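Local coordinates for polyketide synthase (Lyngbya majuscula 19L, PDB 3QIT), which acts as a decarboxylating thioesterase of curacin A biosynthesis, forming a terminal alkene with elimination of sulfate, at residues B[58-63]-B[186-191]; B[168-173]-B[197-202]. All blocks are in the same frame, centred on the assembly; numbering follows the deposited sequence. Where two conformers were deposited one is given.

Contact 1. Residues B[58-63]-B[186-191]; sequences APDLFG and AQRITQ
A buried salt bridge joins the central sheet of this alpha/beta hydrolase to its lid, the insertion that follows strand 120-126: D60, near the end of strand 55-59, meets R188 at the close of helix 179-188. The two side chains come at each other from opposite directions, and the guanidinium takes the carboxylate end-on, with NH1 and NH2 each addressing a different oxygen. R188 NH2 lies 2.7 Å from D60 OD2, while R188 NH1 reaches D60 OD1 at 3.1 Å along an almost straight N-H...O line of 172°. Both oxygens offer their syn lone pairs. The match is not flat, however, since the planes of the two groups are 37° apart; OD1 stays close to the guanidinium plane and OD2 is tilted out of it.

In the alpha/beta hydrolase fold the lid is carried above the C-terminal edge of the parallel strands, and here R188 of helix 179-188 extends from the lid to the carboxylate. It does this by setting CG anti to the backbone nitrogen (chi1 -172°) and running extended to NE. Second partners hold both ends of the bridge: E6 pairs with R188 NE and Q38 with NH1, while the backbone nitrogens of G39 and R66 bind OD1 and OD2 of D60. Beyond the helix end, T190 OG1 turns back to donate to A186 O at 2.7 Å.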
loop_
_atom_site.group_PDB
_atom_site.type_symbol
_atom_site.label_atom_id
_atom_site.label_comp_id
_atom_site.label_asym_id
_atom_site.label_seq_id
_atom_site.Cartn_x
_atom_site.Cartn_y
_atom_site.Cartn_z
ATOM N N ALA B 58 -9.847 -20.645 -7.488
ATOM C CA ALA B 58 -10.290 -19.572 -6.621
ATOM C C ALA B 58 -9.171 -19.319 -5.600
ATOM O O ALA B 58 -9.069 -20.037 -4.618
ATOM C CB ALA B 58 -11.622 -19.950 -5.910
ATOM N N PRO B 59 -8.359 -18.284 -5.815
ATOM C CA PRO B 59 -7.289 -17.943 -4.848
ATOM C C PRO B 59 -7.892 -17.396 -3.577
ATOM O O PRO B 59 -8.927 -16.708 -3.613
ATOM C CB PRO B 59 -6.509 -16.828 -5.549
ATOM C CG PRO B 59 -7.453 -16.267 -6.538
ATOM C CD PRO B 59 -8.343 -17.381 -6.983
ATOM N N ASP B 60 -7.253 -17.701 -2.447
ATOM C CA ASP B 60 -7.538 -16.967 -1.219
ATOM C C ASP B 60 -6.775 -15.632 -1.328
ATOM O O ASP B 60 -5.549 -15.609 -1.534
ATOM C CB ASP B 60 -6.999 -17.721 0.011
ATOM C CG ASP B 60 -7.795 -18.983 0.374
ATOM O OD1 ASP B 60 -9.035 -19.028 0.253
ATOM O OD2 ASP B 60 -7.148 -19.957 0.821
ATOM N N LEU B 61 -7.450 -14.511 -1.147
ATOM C CA LEU B 61 -6.745 -13.231 -1.108
ATOM C C LEU B 61 -5.835 -13.206 0.119
ATOM O O LEU B 61 -6.120 -13.917 1.097
ATOM C CB LEU B 61 -7.754 -12.077 -1.097
ATOM C CG LEU B 61 -8.618 -11.948 -2.354
ATOM C CD1 LEU B 61 -9.652 -10.834 -2.152
ATOM C CD2 LEU B 61 -7.736 -11.697 -3.607
ATOM N N PHE B 62 -4.737 -12.442 0.081
ATOM C CA PHE B 62 -3.843 -12.395 1.260
ATOM C C PHE B 62 -4.636 -12.016 2.502
ATOM O O PHE B 62 -5.588 -11.225 2.432
ATOM C CB PHE B 62 -2.688 -11.405 1.076
ATOM C CG PHE B 62 -1.580 -11.910 0.160
ATOM C CD1 PHE B 62 -0.975 -13.148 0.373
ATOM C CD2 PHE B 62 -1.142 -11.117 -0.885
ATOM C CE1 PHE B 62 0.069 -13.608 -0.512
ATOM C CE2 PHE B 62 -0.114 -11.546 -1.741
ATOM C CZ PHE B 62 0.488 -12.794 -1.554
ATOM N N GLY B 63 -4.279 -12.636 3.623
ATOM C CA GLY B 63 -5.012 -12.458 4.874
ATOM C C GLY B 63 -6.317 -13.236 5.009
ATOM O O GLY B 63 -6.957 -13.174 6.051
ATOM N N ALA B 186 -16.283 -22.967 8.008
ATOM C CA ALA B 186 -15.726 -22.661 9.346
ATOM C C ALA B 186 -14.520 -23.540 9.695
ATOM O O ALA B 186 -13.558 -23.069 10.292
ATOM C CB ALA B 186 -16.817 -22.785 10.428
ATOM N N GLN B 187 -14.614 -24.839 9.374
ATOM C CA GLN B 187 -13.530 -25.803 9.485
ATOM C C GLN B 187 -12.240 -25.289 8.869
ATOM O O GLN B 187 -11.172 -25.394 9.472
ATOM C CB GLN B 187 -14.003 -27.089 8.755
ATOM C CG GLN B 187 -13.083 -28.289 8.649
ATOM C CD GLN B 187 -13.820 -29.483 7.973
ATOM O OE1 GLN B 187 -14.139 -29.439 6.787
ATOM N NE2 GLN B 187 -14.091 -30.528 8.738
ATOM N N ARG B 188 -12.351 -24.658 7.706
ATOM C CA ARG B 188 -11.171 -24.201 6.999
ATOM C C ARG B 188 -10.533 -22.954 7.635
ATOM O O ARG B 188 -9.318 -22.772 7.579
ATOM C CB ARG B 188 -11.493 -23.962 5.518
ATOM C CG ARG B 188 -10.258 -23.679 4.684
ATOM C CD ARG B 188 -10.516 -23.961 3.217
ATOM N NE ARG B 188 -9.309 -23.745 2.412
ATOM C CZ ARG B 188 -8.969 -22.604 1.805
ATOM N NH1 ARG B 188 -9.730 -21.526 1.921
ATOM N NH2 ARG B 188 -7.845 -22.550 1.079
ATOM N N ILE B 189 -11.366 -22.115 8.243
ATOM C CA ILE B 189 -10.902 -20.811 8.723
ATOM C C ILE B 189 -11.024 -20.624 10.222
ATOM O O ILE B 189 -11.189 -19.508 10.693
ATOM C CB ILE B 189 -11.551 -19.631 7.971
ATOM C CG1 ILE B 189 -13.098 -19.678 8.025
ATOM C CG2 ILE B 189 -10.979 -19.570 6.517
ATOM C CD1 ILE B 189 -13.739 -18.309 7.630
ATOM N N THR B 190 -10.893 -21.714 10.966
ATOM C CA THR B 190 -10.754 -21.595 12.429
ATOM C C THR B 190 -9.484 -22.298 12.908
ATOM O O THR B 190 -8.966 -23.205 12.230
ATOM C CB THR B 190 -11.965 -22.134 13.190
ATOM O OG1 THR B 190 -12.312 -23.440 12.696
ATOM C CG2 THR B 190 -13.155 -21.187 13.026
ATOM N N GLN B 191 -9.015 -21.905 14.094
ATOM C CA GLN B 191 -7.826 -22.504 14.686
ATOM C C GLN B 191 -7.949 -22.365 16.194
ATOM O O GLN B 191 -8.599 -21.408 16.672
ATOM C CB GLN B 191 -6.551 -21.812 14.179
ATOM C CG GLN B 191 -6.379 -20.381 14.728
ATOM C CD GLN B 191 -5.222 -19.591 14.117
ATOM O OE1 GLN B 191 -4.957 -18.474 14.545
ATOM N NE2 GLN B 191 -4.565 -20.146 13.104
#

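Contact 2. Residues B[168-173]-B[197-202]; sequences SRLRQA and VRWSWD
W199 and L170 approach each other from opposite directions, the indole reaching from strand 196-199 and the leucine from helix 163-173. Both elements belong to the lid of the alpha/beta hydrolase, where a two-stranded antiparallel hairpin, 190-193 with 196-199, packs beside short helices. The six-membered end of the indole leads: its CH2 corner lies 3.6 Å from L170 CD2, and the methyl arrives obliquely to the ring. With CG beside the backbone nitrogen (chi1 -60°), L170 swings its branched end nearer to the indole than the direction of its CB would suggest. L185 and A186 of helix 179-188 also pack on this leucine.

R169, one residue earlier on the helix, comes to the ring from its edge, R169 CD standing 4.4 Å from W199 CZ2 and near the ring plane. Its CG is anti to the backbone nitrogen (chi1 -176°), which carries CD to the ring edge.

Within segment 197-202 one face of the W199 indole is met by W201 NE1, 3.3 Å above the plane and toward the rim. F160 and H157 add edge-to-face contacts with W199. The polar edge of the indole is satisfied through solvent: one water accepts from W199 NE1 at 2.9 Å and from R169 NH1 at 3.0 Å, lying in the planes of both the indole and the guanidinium.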
loop_
_atom_site.group_PDB
_atom_site.type_symbol
_atom_site.label_atom_id
_atom_site.label_comp_id
_atom_site.label_asym_id
_atom_site.label_seq_id
_atom_site.Cartn_x
_atom_site.Cartn_y
_atom_site.Cartn_z
ATOM N N SER B 168 -22.266 -21.429 12.880
ATOM C CA SER B 168 -23.563 -20.780 13.113
ATOM C C SER B 168 -23.502 -19.294 12.756
ATOM O O SER B 168 -24.446 -18.738 12.166
ATOM C CB SER B 168 -23.992 -20.955 14.572
ATOM O OG SER B 168 -24.201 -22.323 14.870
ATOM N N ARG B 169 -22.394 -18.649 13.123
ATOM C CA ARG B 169 -22.195 -17.256 12.775
ATOM C C ARG B 169 -22.146 -17.064 11.256
ATOM O O ARG B 169 -22.702 -16.103 10.743
ATOM C CB ARG B 169 -20.933 -16.682 13.432
ATOM C CG ARG B 169 -20.781 -15.189 13.150
ATOM C CD ARG B 169 -19.868 -14.515 14.138
ATOM N NE ARG B 169 -20.524 -14.330 15.432
ATOM C CZ ARG B 169 -20.008 -13.608 16.421
ATOM N NH1 ARG B 169 -18.844 -12.999 16.251
ATOM N NH2 ARG B 169 -20.648 -13.498 17.579
ATOM N N LEU B 170 -21.486 -17.966 10.532
ATOM C CA LEU B 170 -21.516 -17.865 9.064
ATOM C C LEU B 170 -22.936 -18.005 8.491
ATOM O O LEU B 170 -23.298 -17.268 7.551
ATOM C CB LEU B 170 -20.600 -18.913 8.427
ATOM C CG LEU B 170 -19.108 -18.858 8.792
ATOM C CD1 LEU B 170 -18.385 -19.958 8.003
ATOM C CD2 LEU B 170 -18.521 -17.461 8.473
ATOM N N ARG B 171 -23.703 -18.956 9.041
ATOM C CA ARG B 171 -25.058 -19.216 8.542
ATOM C C ARG B 171 -26.013 -18.066 8.883
ATOM O O ARG B 171 -26.935 -17.775 8.107
ATOM C CB ARG B 171 -25.598 -20.588 8.999
ATOM C CG ARG B 171 -26.802 -21.101 8.179
ATOM C CD ARG B 171 -27.171 -22.551 8.527
ATOM N NE ARG B 171 -28.269 -23.053 7.693
ATOM C CZ ARG B 171 -29.152 -23.976 8.066
ATOM N NH1 ARG B 171 -29.091 -24.522 9.277
ATOM N NH2 ARG B 171 -30.108 -24.358 7.225
ATOM N N GLN B 172 -25.786 -17.384 10.007
ATOM C CA GLN B 172 -26.597 -16.214 10.317
ATOM C C GLN B 172 -26.329 -15.093 9.312
ATOM O O GLN B 172 -27.272 -14.394 8.918
ATOM C CB GLN B 172 -26.419 -15.776 11.777
ATOM C CG GLN B 172 -26.977 -16.819 12.751
ATOM C CD GLN B 172 -26.997 -16.363 14.199
ATOM O OE1 GLN B 172 -27.375 -15.232 14.505
ATOM N NE2 GLN B 172 -26.608 -17.254 15.101
ATOM N N ALA B 173 -25.072 -14.971 8.864
ATOM C CA ALA B 173 -24.651 -13.957 7.886
ATOM C C ALA B 173 -25.185 -14.267 6.486
ATOM O O ALA B 173 -25.524 -13.354 5.723
ATOM C CB ALA B 173 -23.127 -13.834 7.858
ATOM N N VAL B 197 -11.756 -21.650 19.803
ATOM C CA VAL B 197 -11.222 -21.471 18.440
ATOM C C VAL B 197 -11.506 -20.051 17.976
ATOM O O VAL B 197 -12.472 -19.439 18.407
ATOM C CB VAL B 197 -11.787 -22.487 17.412
ATOM C CG1 VAL B 197 -11.493 -23.916 17.871
ATOM C CG2 VAL B 197 -13.305 -22.284 17.181
ATOM N N ARG B 198 -10.644 -19.543 17.113
ATOM C CA ARG B 198 -10.813 -18.201 16.569
ATOM C C ARG B 198 -10.717 -18.288 15.061
ATOM O O ARG B 198 -10.211 -19.290 14.513
ATOM C CB ARG B 198 -9.736 -17.272 17.095
ATOM C CG ARG B 198 -8.328 -17.605 16.607
ATOM C CD ARG B 198 -7.292 -16.582 17.110
ATOM N NE ARG B 198 -5.946 -16.933 16.653
ATOM C CZ ARG B 198 -4.834 -16.245 16.927
ATOM N NH1 ARG B 198 -4.881 -15.132 17.651
ATOM N NH2 ARG B 198 -3.667 -16.676 16.467
ATOM N N TRP B 199 -11.178 -17.241 14.377
ATOM C CA TRP B 199 -10.947 -17.150 12.946
ATOM C C TRP B 199 -9.462 -17.153 12.624
ATOM O O TRP B 199 -8.666 -16.589 13.365
ATOM C CB TRP B 199 -11.537 -15.871 12.358
ATOM C CG TRP B 199 -13.037 -15.706 12.542
ATOM C CD1 TRP B 199 -13.657 -14.661 13.150
ATOM C CD2 TRP B 199 -14.078 -16.579 12.067
ATOM N NE1 TRP B 199 -15.025 -14.804 13.066
ATOM C CE2 TRP B 199 -15.311 -15.997 12.444
ATOM C CE3 TRP B 199 -14.089 -17.807 11.363
ATOM C CZ2 TRP B 199 -16.547 -16.584 12.141
ATOM C CZ3 TRP B 199 -15.320 -18.394 11.059
ATOM C CH2 TRP B 199 -16.537 -17.783 11.461
ATOM N N SER B 200 -9.093 -17.790 11.518
ATOM C CA SER B 200 -7.679 -17.888 11.168
ATOM C C SER B 200 -7.281 -16.930 10.030
ATOM O O SER B 200 -6.111 -16.863 9.646
ATOM C CB SER B 200 -7.324 -19.342 10.841
ATOM O OG SER B 200 -8.056 -19.753 9.716
ATOM N N TRP B 201 -8.245 -16.159 9.546
ATOM C CA TRP B 201 -7.954 -15.013 8.672
ATOM C C TRP B 201 -7.444 -13.826 9.528
ATOM O O TRP B 201 -7.510 -13.859 10.759
ATOM C CB TRP B 201 -9.152 -14.669 7.777
ATOM C CG TRP B 201 -10.482 -14.429 8.458
ATOM C CD1 TRP B 201 -11.491 -15.351 8.659
ATOM C CD2 TRP B 201 -10.943 -13.191 9.026
ATOM N NE1 TRP B 201 -12.574 -14.734 9.281
ATOM C CE2 TRP B 201 -12.251 -13.416 9.519
ATOM C CE3 TRP B 201 -10.393 -11.895 9.113
ATOM C CZ2 TRP B 201 -12.998 -12.406 10.139
ATOM C CZ3 TRP B 201 -11.147 -10.881 9.724
ATOM C CH2 TRP B 201 -12.432 -11.155 10.233
ATOM N N ASP B 202 -6.899 -12.807 8.876
ATOM C CA ASP B 202 -6.182 -11.743 9.609
ATOM C C ASP B 202 -7.161 -10.729 10.181
ATOM O O ASP B 202 -7.774 -9.989 9.424
ATOM C CB ASP B 202 -5.210 -11.024 8.659
ATOM C CG ASP B 202 -4.196 -10.162 9.394
ATOM O OD1 ASP B 202 -4.483 -9.728 10.540
ATOM O OD2 ASP B 202 -3.105 -9.913 8.823
HETATM O O HOH W 1 -17.022 -12.847 13.917
#

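Contacts 1 and 2 have centres about 10 Å apart and meet through the lid hairpin, since segments 186-191 and 197-202 each include part of one of its two neighbouring strands. Q191 OE1 and R198 NE are 2.8 Å apart, a probable hydrogen bond, and just beyond the strand ends I189 O is likewise 2.8 Å from S200 N. The same carbonyl oxygen, I189 O, packs 3.4 Å from W199 CE3. Contact 1 ties this unit to the sheet, whereas contact 2 lies within the lid. Segments 58-63 and 197-202 also meet directly: G63 is backbone-bonded to D202, and G63 O packs 3.2 Å from W201 CB. The likely catalytic triad, S103, H269 and E127, belongs to neither contact.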